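Local coordinates for protein DyP-type peroxidase (Pleurotus ostreatus PC15, PDB 6FSK) that probably uses heme b and hydrogen peroxide to oxidise dyes and other substrates, and is linked to Mn(II) oxidation at a non-canonical site, at residues S238-R243 with L381-S386; N76-H81 with E468-P473; E185-L190 with Q247-F252. The protein carries 1 engineered substitution. All coordinates share one frame; numbering follows the deposited sequence.

Along the chain the segments come in the order 76-81, 185-190, 238-243, 247-252, 381-386 and 468-473. Contacts 1 and 2 belong to one antiparallel sheet, in which strands 74-80, 462-472, 238-247 and 379-386 lie next to each other in that order. Their centres are about 9 Å apart. Contact 3 lies at the far end of strand 238-247, where the chain turns into helix 249-258. Its centre is about 21 Å from that of contact 1 and 29 Å from that of contact 2. The sheet pairs of contacts 1 and 2 run from the N-terminal domain strand to the heme. Contacts 1 and 3 meet the heme at different parts of its rim, C2C/CMC and CMB/CBB/CMA respectively.

Contact 1 (S238-R243 with L381-S386); sequences SFLTFR and LFVCYS. With HEM (protoporphyrin IX containing Fe), chain C.
Arg243 and Phe382 pair across two antiparallel strands beside the heme. The CB and CG of Arg243 pack against the Phe382 side chain, CG 4.0 Å from CD2. Phe382 CG lies anti to its backbone N (chi1 177°), and from there the ring reaches the porphyrin. Its CE1 is 3.3 Å from heme C2C, and the heme methyl CMC lies over one ring face. On the same side of the sheet, Thr241 faces Cys384. Water 1 binds Thr241 OG1 and donates to Cys384 O (2.9 Å). That oxygen also accepts from Thr241 N at 2.9 Å, in a nearly straight bond (166° at the hydrogen).

The other side of the sheet is mainly apolar. Leu240 and Tyr385 lie side by side, with Leu240 CG 3.7 Å from Tyr385 CE1. Leu240 CD2 also meets Val383 CG1 at 3.8 Å. Val383 CG2 touches the edge of the Phe242 ring. Six backbone hydrogen bonds fix the register, two at each of the pairs Phe239-Ser386, Thr241-Cys384 and Arg243-Phe382.

Further out, Arg243 forms a salt bridge with Asp111, and Tyr385 OH bonds to Asp11. Strand 462-472 continues the sheet beyond 238-243, and strand 354-360 continues it beyond 381-386. Phe382 is a known heme b-binding residue. The chemistry implies a carbon-only contact, one ring against pyrrole carbons C2C and C3C and methyl CMC, held in place by the paired strands.

Contact 2 (N76-H81 with E468-P473); sequences NVSFSH and EYFFSP
Phe470 brings the edge of its ring against the backbone of 76-81, near Phe79 C. Its CD1 also comes within 3.6 Å of Ser80 N. One face of this ring is covered by a neighbour two residues back, Glu468, whose CG sits 3.8 Å above the plane toward the rim. The Phe79 ring has Phe471 O at its edge. Its CD2 touches Pro473 CG at 4.0 Å, where the two side chains cross at about a right angle. Beyond the two segments, Phe79 also meets the ring of Phe482.

Ser78 and Ser472 join by their hydroxyls, OG to OG at 2.8 Å. Ser78 OG is anti to its backbone N (chi1 -159°), which carries it across to Ser472 and close to Phe470 CB. Water 2 extends the link from Ser472 OG to Asn76 OD1. At the other end, water 3 accepts from His81 N and donates to Tyr469 O.

The backbones pair at Phe79 and Phe471. Phe79 N donates to Phe471 O at 2.9 Å, and Phe471 N donates to Phe79 O at 2.7 Å. Both donors lie well above the carbonyl planes, in keeping with strands that run 123° apart.

Glu468 OE2 accepts from Tyr469 N at 2.8 Å and also from Gln102 N. An alanine here would probably leave both N-H groups without this acceptor and take away the CG that lies over one face of the Phe470 ring. Ser80 N-caps the helix that follows, its OG bonded to Gly83 N and Ile132 O.

One hydrogen-bonded pair between steeply crossing strands thus joins the two halves of the chain's antiparallel sheet, consistent with the alpha+beta fold of the DyP family.

Contact 3 (E185-L190 with Q247-F252); sequences EHFGYL and QMVPEF. Engineered in segment 185-190: Tyr189 (natural residue Phe). With HEM (protoporphyrin IX containing Fe), chain C.
Glu185 and Gln247 meet by their polar ends, with Gln247 NE2 donating to Glu185 OE2 at 2.8 Å. The carboxylate and amide planes are nearly coplanar, 26° apart. Glu185 CG lies between its backbone N and carbonyl carbon (chi1 58°), and the chain bends again at chi2. This folds the carboxylate back over its own turn. OE2 then also takes Phe187 N at 2.7 Å, from above the carboxylate plane, and OE1 takes Tyr189 N.

Gln247 is extended beyond CG. Its NE2 lies 3.2 Å above one face of the Phe187 ring, toward the rim. Phe252 lies over the opposite face, the two rings 33° apart in plane with centroids at 4.5 Å. Val249 CG1 packs on His186 O at 3.4 Å. The engineered Tyr189 presents a ring edge to Phe252 CE2. Water 4 links His186 N to Gln247 OE1.

The heme lies alongside: Glu185 OE2 is 3.3 Å from methyl CMB, and Gln247 OE1 is close to vinyl CBB. The chemistry implies two ties. Phe187 N and Tyr189 N fix the carboxylate within its own turn, and Gln247 NE2 ties that turn to the end of strand 238-247. Helix 249-258 is reached by the apolar contacts of Val249 and Phe252.

Contact 1 (S238-R243 with L381-S386)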
loop_
_atom_site.group_PDB
_atom_site.type_symbol
_atom_site.label_atom_id
_atom_site.label_comp_id
_atom_site.label_asym_id
_atom_site.label_seq_id
_atom_site.Cartn_x
_atom_site.Cartn_y
_atom_site.Cartn_z
ATOM N N SER A 238 4.378 -12.184 7.573
ATOM C CA SER A 238 4.062 -11.578 6.268
ATOM C C SER A 238 5.093 -10.452 6.031
ATOM O O SER A 238 5.598 -9.878 6.978
ATOM C CB SER A 238 2.660 -11.037 6.314
ATOM O OG SER A 238 2.249 -10.544 5.014
ATOM N N PHE A 239 5.329 -10.128 4.787
ATOM C CA PHE A 239 6.224 -9.042 4.371
ATOM C C PHE A 239 5.445 -7.752 4.348
ATOM O O PHE A 239 4.414 -7.612 3.684
ATOM C CB PHE A 239 6.866 -9.281 3.026
ATOM C CG PHE A 239 7.826 -10.437 2.974
ATOM C CD1 PHE A 239 9.126 -10.252 3.325
ATOM C CD2 PHE A 239 7.430 -11.722 2.621
ATOM C CE1 PHE A 239 10.025 -11.260 3.327
ATOM C CE2 PHE A 239 8.326 -12.766 2.670
ATOM C CZ PHE A 239 9.650 -12.514 2.957
ATOM N N LEU A 240 5.959 -6.799 5.126
ATOM C CA LEU A 240 5.437 -5.443 5.272
ATOM C C LEU A 240 6.307 -4.539 4.397
ATOM O O LEU A 240 7.498 -4.299 4.734
ATOM C CB LEU A 240 5.558 -5.007 6.726
ATOM C CG LEU A 240 4.841 -3.759 7.165
ATOM C CD1 LEU A 240 4.811 -3.608 8.674
ATOM C CD2 LEU A 240 5.411 -2.493 6.540
ATOM N N THR A 241 5.742 -3.973 3.348
ATOM C CA THR A 241 6.397 -2.885 2.571
ATOM C C THR A 241 5.926 -1.558 3.096
ATOM O O THR A 241 4.732 -1.295 3.139
ATOM C CB THR A 241 6.068 -3.038 1.076
ATOM O OG1 THR A 241 6.675 -4.222 0.563
ATOM C CG2 THR A 241 6.631 -1.805 0.325
ATOM N N PHE A 242 6.897 -0.685 3.478
ATOM C CA PHE A 242 6.618 0.709 3.870
ATOM C C PHE A 242 7.155 1.665 2.840
ATOM O O PHE A 242 8.309 1.506 2.438
ATOM C CB PHE A 242 7.237 1.040 5.214
ATOM C CG PHE A 242 7.124 2.486 5.574
ATOM C CD1 PHE A 242 5.914 3.070 5.888
ATOM C CD2 PHE A 242 8.255 3.275 5.603
ATOM C CE1 PHE A 242 5.861 4.430 6.267
ATOM C CE2 PHE A 242 8.161 4.623 5.928
ATOM C CZ PHE A 242 6.979 5.172 6.171
ATOM N N ARG A 243 6.323 2.618 2.401
ATOM C CA ARG A 243 6.728 3.696 1.466
ATOM C C ARG A 243 6.236 5.004 1.990
ATOM O O ARG A 243 5.053 5.181 2.268
ATOM C CB ARG A 243 6.194 3.468 0.048
ATOM C CG ARG A 243 6.671 2.142 -0.557
ATOM C CD ARG A 243 7.993 2.292 -1.284
ATOM N NE ARG A 243 7.978 3.032 -2.539
ATOM C CZ ARG A 243 9.023 3.611 -3.109
ATOM N NH1 ARG A 243 10.189 3.682 -2.495
ATOM N NH2 ARG A 243 8.833 4.205 -4.271
ATOM N N LEU A 381 1.333 7.282 4.229
ATOM C CA LEU A 381 2.214 6.214 4.777
ATOM C C LEU A 381 1.726 4.908 4.195
ATOM O O LEU A 381 0.771 4.301 4.728
ATOM C CB LEU A 381 2.161 6.254 6.254
ATOM C CG LEU A 381 2.492 7.570 6.965
ATOM C CD1 LEU A 381 2.451 7.408 8.488
ATOM C CD2 LEU A 381 3.779 8.184 6.457
ATOM N N PHE A 382 2.275 4.574 3.038
ATOM C CA PHE A 382 1.837 3.368 2.325
ATOM C C PHE A 382 2.410 2.141 3.041
ATOM O O PHE A 382 3.592 2.052 3.233
ATOM C CB PHE A 382 2.361 3.399 0.884
ATOM C CG PHE A 382 2.027 2.178 0.119
ATOM C CD1 PHE A 382 0.861 2.089 -0.630
ATOM C CD2 PHE A 382 2.899 1.153 0.081
ATOM C CE1 PHE A 382 0.539 0.897 -1.308
ATOM C CE2 PHE A 382 2.610 -0.001 -0.675
ATOM C CZ PHE A 382 1.428 -0.108 -1.345
ATOM N N VAL A 383 1.542 1.219 3.397
ATOM C CA VAL A 383 1.948 -0.044 3.941
ATOM C C VAL A 383 1.190 -1.167 3.231
ATOM O O VAL A 383 -0.033 -1.033 3.051
ATOM C CB VAL A 383 1.687 -0.150 5.459
ATOM C CG1 VAL A 383 1.792 -1.589 5.956
ATOM C CG2 VAL A 383 2.667 0.734 6.186
ATOM N N CYS A 384 1.828 -2.197 2.762
ATOM C CA CYS A 384 1.086 -3.369 2.201
ATOM C C CYS A 384 1.773 -4.644 2.657
ATOM O O CYS A 384 2.992 -4.662 2.908
ATOM C CB CYS A 384 0.953 -3.307 0.673
ATOM S SG CYS A 384 2.453 -3.631 -0.242
ATOM N N TYR A 385 1.002 -5.694 2.689
ATOM C CA TYR A 385 1.386 -7.020 3.060
ATOM C C TYR A 385 1.147 -8.043 1.990
ATOM O O TYR A 385 0.075 -8.011 1.316
ATOM C CB TYR A 385 0.621 -7.519 4.280
ATOM C CG TYR A 385 0.826 -6.738 5.546
ATOM C CD1 TYR A 385 1.906 -6.995 6.379
ATOM C CD2 TYR A 385 -0.025 -5.710 5.916
ATOM C CE1 TYR A 385 2.127 -6.255 7.557
ATOM C CE2 TYR A 385 0.198 -4.956 7.050
ATOM C CZ TYR A 385 1.278 -5.261 7.899
ATOM O OH TYR A 385 1.485 -4.539 9.038
ATOM N N SER A 386 2.052 -8.979 1.889
ATOM C CA SER A 386 1.846 -10.215 1.137
ATOM C C SER A 386 2.964 -11.188 1.515
ATOM O O SER A 386 3.887 -10.832 2.246
ATOM C CB SER A 386 1.766 -10.088 -0.365
ATOM O OG SER A 386 3.047 -10.037 -0.976
HETATM C CHA HEM C . -6.137 1.292 -5.076
HETATM C CHB HEM C . -4.585 5.781 -4.254
HETATM C CHC HEM C . -0.089 4.094 -3.909
HETATM C CHD HEM C . -1.588 -0.372 -5.042
HETATM C C1A HEM C . -6.148 2.673 -4.876
HETATM C C2A HEM C . -7.303 3.516 -4.872
HETATM C C3A HEM C . -6.884 4.759 -4.595
HETATM C C4A HEM C . -5.457 4.696 -4.509
HETATM C CMA HEM C . -7.720 5.991 -4.546
HETATM C CAA HEM C . -8.722 3.053 -5.164
HETATM C CBA HEM C . -9.594 2.655 -3.981
HETATM C CGA HEM C . -9.153 1.368 -3.334
HETATM O O1A HEM C . -9.392 0.286 -3.874
HETATM O O2A HEM C . -8.567 1.443 -2.224
HETATM C C1B HEM C . -3.198 5.754 -4.086
HETATM C C2B HEM C . -2.382 6.829 -3.748
HETATM C C3B HEM C . -1.102 6.393 -3.606
HETATM C C4B HEM C . -1.169 4.957 -3.911
HETATM C CMB HEM C . -2.824 8.263 -3.604
HETATM C CAB HEM C . 0.178 7.063 -3.284
HETATM C CBB HEM C . 0.246 8.215 -2.653
HETATM C C1C HEM C . -0.022 2.780 -4.256
HETATM C C2C HEM C . 1.096 1.944 -4.377
HETATM C C3C HEM C . 0.707 0.683 -4.724
HETATM C C4C HEM C . -0.736 0.713 -4.756
HETATM C CMC HEM C . 2.508 2.400 -4.123
HETATM C CAC HEM C . 1.461 -0.555 -5.064
HETATM C CBC HEM C . 2.708 -0.554 -5.577
HETATM C C1D HEM C . -2.981 -0.266 -5.075
HETATM C C2D HEM C . -3.823 -1.495 -5.206
HETATM C C3D HEM C . -5.120 -1.003 -5.167
HETATM C C4D HEM C . -5.003 0.443 -5.093
HETATM C CMD HEM C . -3.397 -2.906 -5.296
HETATM C CAD HEM C . -6.420 -1.785 -5.323
HETATM C CBD HEM C . -6.804 -2.012 -6.751
HETATM C CGD HEM C . -8.020 -2.898 -6.866
HETATM O O1D HEM C . -8.917 -2.424 -7.606
HETATM O O2D HEM C . -8.115 -3.905 -6.194
HETATM N NA HEM C . -4.972 3.417 -4.758
HETATM N NB HEM C . -2.447 4.640 -4.265
HETATM N NC HEM C . -1.154 2.014 -4.628
HETATM N ND HEM C . -3.725 0.841 -5.090
HETATM FE FE HEM C . -3.084 2.736 -4.765
HETATM O O HOH W 1 4.666 -6.197 1.109
#

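Contact 2 (N76-H81 with E468-P473)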
loop_
_atom_site.group_PDB
_atom_site.type_symbol
_atom_site.label_atom_id
_atom_site.label_comp_id
_atom_site.label_asym_id
_atom_site.label_seq_id
_atom_site.Cartn_x
_atom_site.Cartn_y
_atom_site.Cartn_z
ATOM N N ASN A 76 2.152 -3.492 16.766
ATOM C CA ASN A 76 2.731 -4.591 15.974
ATOM C C ASN A 76 4.231 -4.271 15.782
ATOM O O ASN A 76 4.734 -3.157 16.111
ATOM C CB ASN A 76 2.088 -4.735 14.571
ATOM C CG ASN A 76 0.889 -5.691 14.512
ATOM O OD1 ASN A 76 0.534 -6.110 13.406
ATOM N ND2 ASN A 76 0.278 -6.046 15.660
ATOM N N VAL A 77 4.994 -5.231 15.265
ATOM C CA VAL A 77 6.435 -5.136 15.133
ATOM C C VAL A 77 6.913 -5.839 13.870
ATOM O O VAL A 77 6.350 -6.906 13.518
ATOM C CB VAL A 77 7.231 -5.682 16.370
ATOM C CG1 VAL A 77 7.087 -7.225 16.474
ATOM C CG2 VAL A 77 8.709 -5.304 16.275
ATOM N N SER A 78 7.937 -5.335 13.166
ATOM C CA SER A 78 8.377 -5.938 11.938
ATOM C C SER A 78 9.867 -5.690 11.787
ATOM O O SER A 78 10.357 -4.686 12.312
ATOM C CB SER A 78 7.520 -5.388 10.788
ATOM O OG SER A 78 7.489 -6.187 9.629
ATOM N N PHE A 79 10.560 -6.612 11.158
ATOM C CA PHE A 79 12.009 -6.577 11.107
ATOM C C PHE A 79 12.535 -6.606 9.711
ATOM O O PHE A 79 12.080 -7.405 8.838
ATOM C CB PHE A 79 12.609 -7.807 11.856
ATOM C CG PHE A 79 12.389 -7.775 13.307
ATOM C CD1 PHE A 79 13.293 -7.123 14.133
ATOM C CD2 PHE A 79 11.264 -8.316 13.850
ATOM C CE1 PHE A 79 13.066 -7.030 15.488
ATOM C CE2 PHE A 79 11.019 -8.265 15.229
ATOM C CZ PHE A 79 11.927 -7.574 16.038
ATOM N N SER A 80 13.570 -5.778 9.443
ATOM C CA SER A 80 14.179 -5.804 8.145
ATOM C C SER A 80 15.224 -6.893 8.009
ATOM O O SER A 80 15.619 -7.504 8.976
ATOM C CB SER A 80 14.873 -4.451 7.865
ATOM O OG SER A 80 16.043 -4.350 8.726
ATOM N N HIS A 81 15.734 -7.071 6.794
ATOM C CA HIS A 81 16.783 -8.061 6.589
ATOM C C HIS A 81 18.018 -7.675 7.347
ATOM O O HIS A 81 18.611 -8.509 8.009
ATOM C CB HIS A 81 17.076 -8.209 5.145
ATOM C CG HIS A 81 18.274 -9.085 4.879
ATOM N ND1 HIS A 81 18.239 -10.455 4.984
ATOM C CD2 HIS A 81 19.534 -8.757 4.565
ATOM C CE1 HIS A 81 19.434 -10.952 4.691
ATOM N NE2 HIS A 81 20.234 -9.943 4.409
ATOM N N GLU A 468 11.249 1.017 3.689
ATOM C CA GLU A 468 12.012 -0.220 3.909
ATOM C C GLU A 468 11.041 -1.405 3.840
ATOM O O GLU A 468 9.805 -1.230 3.870
ATOM C CB GLU A 468 12.795 -0.155 5.215
ATOM C CG GLU A 468 13.724 -1.323 5.578
ATOM C CD GLU A 468 14.733 -1.712 4.487
ATOM O OE1 GLU A 468 15.965 -1.556 4.747
ATOM O OE2 GLU A 468 14.410 -2.230 3.378
ATOM N N TYR A 469 11.617 -2.578 3.599
ATOM C CA TYR A 469 10.914 -3.883 3.546
ATOM C C TYR A 469 11.171 -4.588 4.859
ATOM O O TYR A 469 12.317 -4.731 5.297
ATOM C CB TYR A 469 11.479 -4.720 2.441
ATOM C CG TYR A 469 11.393 -4.133 1.044
ATOM C CD1 TYR A 469 10.164 -3.605 0.609
ATOM C CD2 TYR A 469 12.457 -4.191 0.124
ATOM C CE1 TYR A 469 9.993 -3.119 -0.676
ATOM C CE2 TYR A 469 12.290 -3.713 -1.195
ATOM C CZ TYR A 469 11.062 -3.194 -1.597
ATOM O OH TYR A 469 10.921 -2.769 -2.855
ATOM N N PHE A 470 10.115 -5.049 5.475
ATOM C CA PHE A 470 10.170 -5.708 6.751
ATOM C C PHE A 470 9.394 -7.040 6.700
ATOM O O PHE A 470 8.644 -7.282 5.759
ATOM C CB PHE A 470 9.532 -4.869 7.866
ATOM C CG PHE A 470 10.119 -3.476 8.058
ATOM C CD1 PHE A 470 11.158 -3.223 8.887
ATOM C CD2 PHE A 470 9.638 -2.458 7.338
ATOM C CE1 PHE A 470 11.646 -1.944 9.050
ATOM C CE2 PHE A 470 10.093 -1.159 7.518
ATOM C CZ PHE A 470 11.096 -0.918 8.352
ATOM N N PHE A 471 9.662 -7.885 7.680
ATOM C CA PHE A 471 8.927 -9.137 7.900
ATOM C C PHE A 471 8.320 -9.117 9.277
ATOM O O PHE A 471 9.062 -8.918 10.260
ATOM C CB PHE A 471 9.852 -10.334 7.642
ATOM C CG PHE A 471 9.140 -11.654 7.720
ATOM C CD1 PHE A 471 8.412 -12.069 6.603
ATOM C CD2 PHE A 471 9.211 -12.464 8.813
ATOM C CE1 PHE A 471 7.705 -13.293 6.608
ATOM C CE2 PHE A 471 8.551 -13.724 8.781
ATOM C CZ PHE A 471 7.828 -14.116 7.709
ATOM N N SER A 472 7.002 -9.279 9.349
ATOM C CA SER A 472 6.246 -9.299 10.575
ATOM C C SER A 472 6.085 -10.755 11.077
ATOM O O SER A 472 5.310 -11.472 10.469
ATOM C CB SER A 472 4.870 -8.734 10.300
ATOM O OG SER A 472 4.946 -7.296 10.086
ATOM N N PRO A 473 6.865 -11.155 12.084
ATOM C CA PRO A 473 6.838 -12.559 12.387
ATOM C C PRO A 473 5.597 -12.906 13.181
ATOM O O PRO A 473 4.886 -12.077 13.775
ATOM C CB PRO A 473 8.148 -12.769 13.226
ATOM C CG PRO A 473 8.955 -11.493 12.991
ATOM C CD PRO A 473 7.915 -10.442 12.845
HETATM O O HOH W 2 2.268 -6.467 11.121
HETATM O O HOH W 3 14.759 -5.676 4.414
#

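Contact 3 (E185-L190 with Q247-F252)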
loop_
_atom_site.group_PDB
_atom_site.type_symbol
_atom_site.label_atom_id
_atom_site.label_comp_id
_atom_site.label_asym_id
_atom_site.label_seq_id
_atom_site.Cartn_x
_atom_site.Cartn_y
_atom_site.Cartn_z
ATOM N N GLU A 185 -7.760 9.653 0.516
ATOM C CA GLU A 185 -6.331 10.061 0.421
ATOM C C GLU A 185 -6.236 11.518 0.019
ATOM O O GLU A 185 -7.259 12.082 -0.371
ATOM C CB GLU A 185 -5.527 9.082 -0.401
ATOM C CG GLU A 185 -6.056 8.911 -1.803
ATOM C CD GLU A 185 -5.854 10.101 -2.599
ATOM O OE1 GLU A 185 -6.757 10.489 -3.381
ATOM O OE2 GLU A 185 -4.729 10.736 -2.559
ATOM N N HIS A 186 -5.061 12.129 0.158
ATOM C CA HIS A 186 -4.977 13.609 0.006
ATOM C C HIS A 186 -5.324 14.160 -1.374
ATOM O O HIS A 186 -5.673 15.370 -1.466
ATOM C CB HIS A 186 -3.619 14.084 0.459
ATOM C CG HIS A 186 -3.531 14.340 1.927
ATOM N ND1 HIS A 186 -4.169 15.409 2.508
ATOM C CD2 HIS A 186 -2.994 13.637 2.958
ATOM C CE1 HIS A 186 -3.984 15.398 3.824
ATOM N NE2 HIS A 186 -3.287 14.321 4.121
ATOM N N PHE A 187 -5.248 13.375 -2.449
ATOM C CA PHE A 187 -5.755 13.851 -3.730
ATOM C C PHE A 187 -7.261 13.953 -3.759
ATOM O O PHE A 187 -7.797 14.609 -4.667
ATOM C CB PHE A 187 -5.288 13.070 -4.964
ATOM C CG PHE A 187 -3.800 13.045 -5.201
ATOM C CD1 PHE A 187 -2.988 14.161 -5.174
ATOM C CD2 PHE A 187 -3.185 11.838 -5.484
ATOM C CE1 PHE A 187 -1.618 14.059 -5.420
ATOM C CE2 PHE A 187 -1.825 11.718 -5.687
ATOM C CZ PHE A 187 -1.003 12.843 -5.591
ATOM N N GLY A 188 -7.983 13.337 -2.821
ATOM C CA GLY A 188 -9.406 13.433 -2.700
ATOM C C GLY A 188 -10.176 12.201 -2.946
ATOM O O GLY A 188 -11.418 12.227 -2.727
ATOM N N TYR A 189 -9.520 11.047 -3.164
ATOM C CA TYR A 189 -10.218 9.817 -3.646
ATOM C C TYR A 189 -10.403 8.897 -2.459
ATOM O O TYR A 189 -9.480 8.650 -1.674
ATOM C CB TYR A 189 -9.397 9.133 -4.731
ATOM C CG TYR A 189 -9.421 9.986 -5.975
ATOM C CD1 TYR A 189 -8.539 11.020 -6.114
ATOM C CD2 TYR A 189 -10.295 9.734 -7.028
ATOM C CE1 TYR A 189 -8.593 11.938 -7.168
ATOM C CE2 TYR A 189 -10.360 10.609 -8.090
ATOM C CZ TYR A 189 -9.519 11.705 -8.170
ATOM O OH TYR A 189 -9.503 12.638 -9.234
ATOM N N LEU A 190 -11.593 8.330 -2.268
ATOM C CA LEU A 190 -11.817 7.329 -1.224
ATOM C C LEU A 190 -10.861 6.164 -1.431
ATOM O O LEU A 190 -10.680 5.668 -2.504
ATOM C CB LEU A 190 -13.272 6.846 -1.265
ATOM C CG LEU A 190 -13.655 5.731 -0.273
ATOM C CD1 LEU A 190 -13.502 6.368 1.108
ATOM C CD2 LEU A 190 -15.104 5.286 -0.487
ATOM N N GLN A 247 2.627 13.593 -1.359
ATOM C CA GLN A 247 1.740 13.934 -2.461
ATOM C C GLN A 247 1.763 15.440 -2.720
ATOM O O GLN A 247 1.711 16.240 -1.803
ATOM C CB GLN A 247 0.345 13.483 -2.130
ATOM C CG GLN A 247 0.273 11.937 -2.101
ATOM C CD GLN A 247 -1.066 11.473 -1.611
ATOM O OE1 GLN A 247 -1.135 10.840 -0.598
ATOM N NE2 GLN A 247 -2.094 11.624 -2.362
ATOM N N MET A 248 1.738 15.786 -3.987
ATOM C CA MET A 248 1.745 17.143 -4.473
ATOM C C MET A 248 0.331 17.532 -4.930
ATOM O O MET A 248 -0.007 17.411 -6.102
ATOM C CB MET A 248 2.810 17.227 -5.600
ATOM C CG MET A 248 4.174 16.643 -5.221
ATOM S SD MET A 248 4.912 17.374 -3.764
ATOM C CE MET A 248 5.413 18.887 -4.488
ATOM N N VAL A 249 -0.499 17.929 -3.965
ATOM C CA VAL A 249 -1.922 18.089 -4.149
ATOM C C VAL A 249 -2.305 19.246 -5.035
ATOM O O VAL A 249 -3.054 19.059 -5.984
ATOM C CB VAL A 249 -2.714 17.963 -2.837
ATOM C CG1 VAL A 249 -4.196 18.027 -3.071
ATOM C CG2 VAL A 249 -2.342 16.646 -2.205
ATOM N N PRO A 250 -1.868 20.442 -4.683
ATOM C CA PRO A 250 -2.156 21.591 -5.568
ATOM C C PRO A 250 -1.679 21.371 -7.006
ATOM O O PRO A 250 -2.353 21.760 -7.981
ATOM C CB PRO A 250 -1.406 22.786 -4.917
ATOM C CG PRO A 250 -1.281 22.352 -3.457
ATOM C CD PRO A 250 -1.115 20.818 -3.490
ATOM N N GLU A 251 -0.539 20.722 -7.157
ATOM C CA GLU A 251 0.053 20.407 -8.446
ATOM C C GLU A 251 -0.827 19.467 -9.218
ATOM O O GLU A 251 -1.089 19.652 -10.413
ATOM C CB GLU A 251 1.486 19.854 -8.290
ATOM C CG GLU A 251 2.499 20.841 -7.776
ATOM C CD GLU A 251 2.585 20.998 -6.264
ATOM O OE1 GLU A 251 1.725 20.506 -5.504
ATOM O OE2 GLU A 251 3.538 21.730 -5.848
ATOM N N PHE A 252 -1.323 18.450 -8.585
ATOM C CA PHE A 252 -2.259 17.525 -9.225
ATOM C C PHE A 252 -3.542 18.239 -9.614
ATOM O O PHE A 252 -4.056 18.066 -10.787
ATOM C CB PHE A 252 -2.483 16.326 -8.304
ATOM C CG PHE A 252 -3.457 15.293 -8.808
ATOM C CD1 PHE A 252 -3.053 14.394 -9.769
ATOM C CD2 PHE A 252 -4.760 15.284 -8.326
ATOM C CE1 PHE A 252 -3.981 13.432 -10.221
ATOM C CE2 PHE A 252 -5.625 14.331 -8.741
ATOM C CZ PHE A 252 -5.203 13.414 -9.634
HETATM C CHA HEM C . -6.137 1.292 -5.076
HETATM C CHB HEM C . -4.585 5.781 -4.254
HETATM C CHC HEM C . -0.089 4.094 -3.909
HETATM C CHD HEM C . -1.588 -0.372 -5.042
HETATM C C1A HEM C . -6.148 2.673 -4.876
HETATM C C2A HEM C . -7.303 3.516 -4.872
HETATM C C3A HEM C . -6.884 4.759 -4.595
HETATM C C4A HEM C . -5.457 4.696 -4.509
HETATM C CMA HEM C . -7.720 5.991 -4.546
HETATM C CAA HEM C . -8.722 3.053 -5.164
HETATM C CBA HEM C . -9.594 2.655 -3.981
HETATM C CGA HEM C . -9.153 1.368 -3.334
HETATM O O1A HEM C . -9.392 0.286 -3.874
HETATM O O2A HEM C . -8.567 1.443 -2.224
HETATM C C1B HEM C . -3.198 5.754 -4.086
HETATM C C2B HEM C . -2.382 6.829 -3.748
HETATM C C3B HEM C . -1.102 6.393 -3.606
HETATM C C4B HEM C . -1.169 4.957 -3.911
HETATM C CMB HEM C . -2.824 8.263 -3.604
HETATM C CAB HEM C . 0.178 7.063 -3.284
HETATM C CBB HEM C . 0.246 8.215 -2.653
HETATM C C1C HEM C . -0.022 2.780 -4.256
HETATM C C2C HEM C . 1.096 1.944 -4.377
HETATM C C3C HEM C . 0.707 0.683 -4.724
HETATM C C4C HEM C . -0.736 0.713 -4.756
HETATM C CMC HEM C . 2.508 2.400 -4.123
HETATM C CAC HEM C . 1.461 -0.555 -5.064
HETATM C CBC HEM C . 2.708 -0.554 -5.577
HETATM C C1D HEM C . -2.981 -0.266 -5.075
HETATM C C2D HEM C . -3.823 -1.495 -5.206
HETATM C C3D HEM C . -5.120 -1.003 -5.167
HETATM C C4D HEM C . -5.003 0.443 -5.093
HETATM C CMD HEM C . -3.397 -2.906 -5.296
HETATM C CAD HEM C . -6.420 -1.785 -5.323
HETATM C CBD HEM C . -6.804 -2.012 -6.751
HETATM C CGD HEM C . -8.020 -2.898 -6.866
HETATM O O1D HEM C . -8.917 -2.424 -7.606
HETATM O O2D HEM C . -8.115 -3.905 -6.194
HETATM N NA HEM C . -4.972 3.417 -4.758
HETATM N NB HEM C . -2.447 4.640 -4.265
HETATM N NC HEM C . -1.154 2.014 -4.628
HETATM N ND HEM C . -3.725 0.841 -5.090
HETATM FE FE HEM C . -3.084 2.736 -4.765
HETATM O O HOH W 4 -3.025 10.411 1.325
#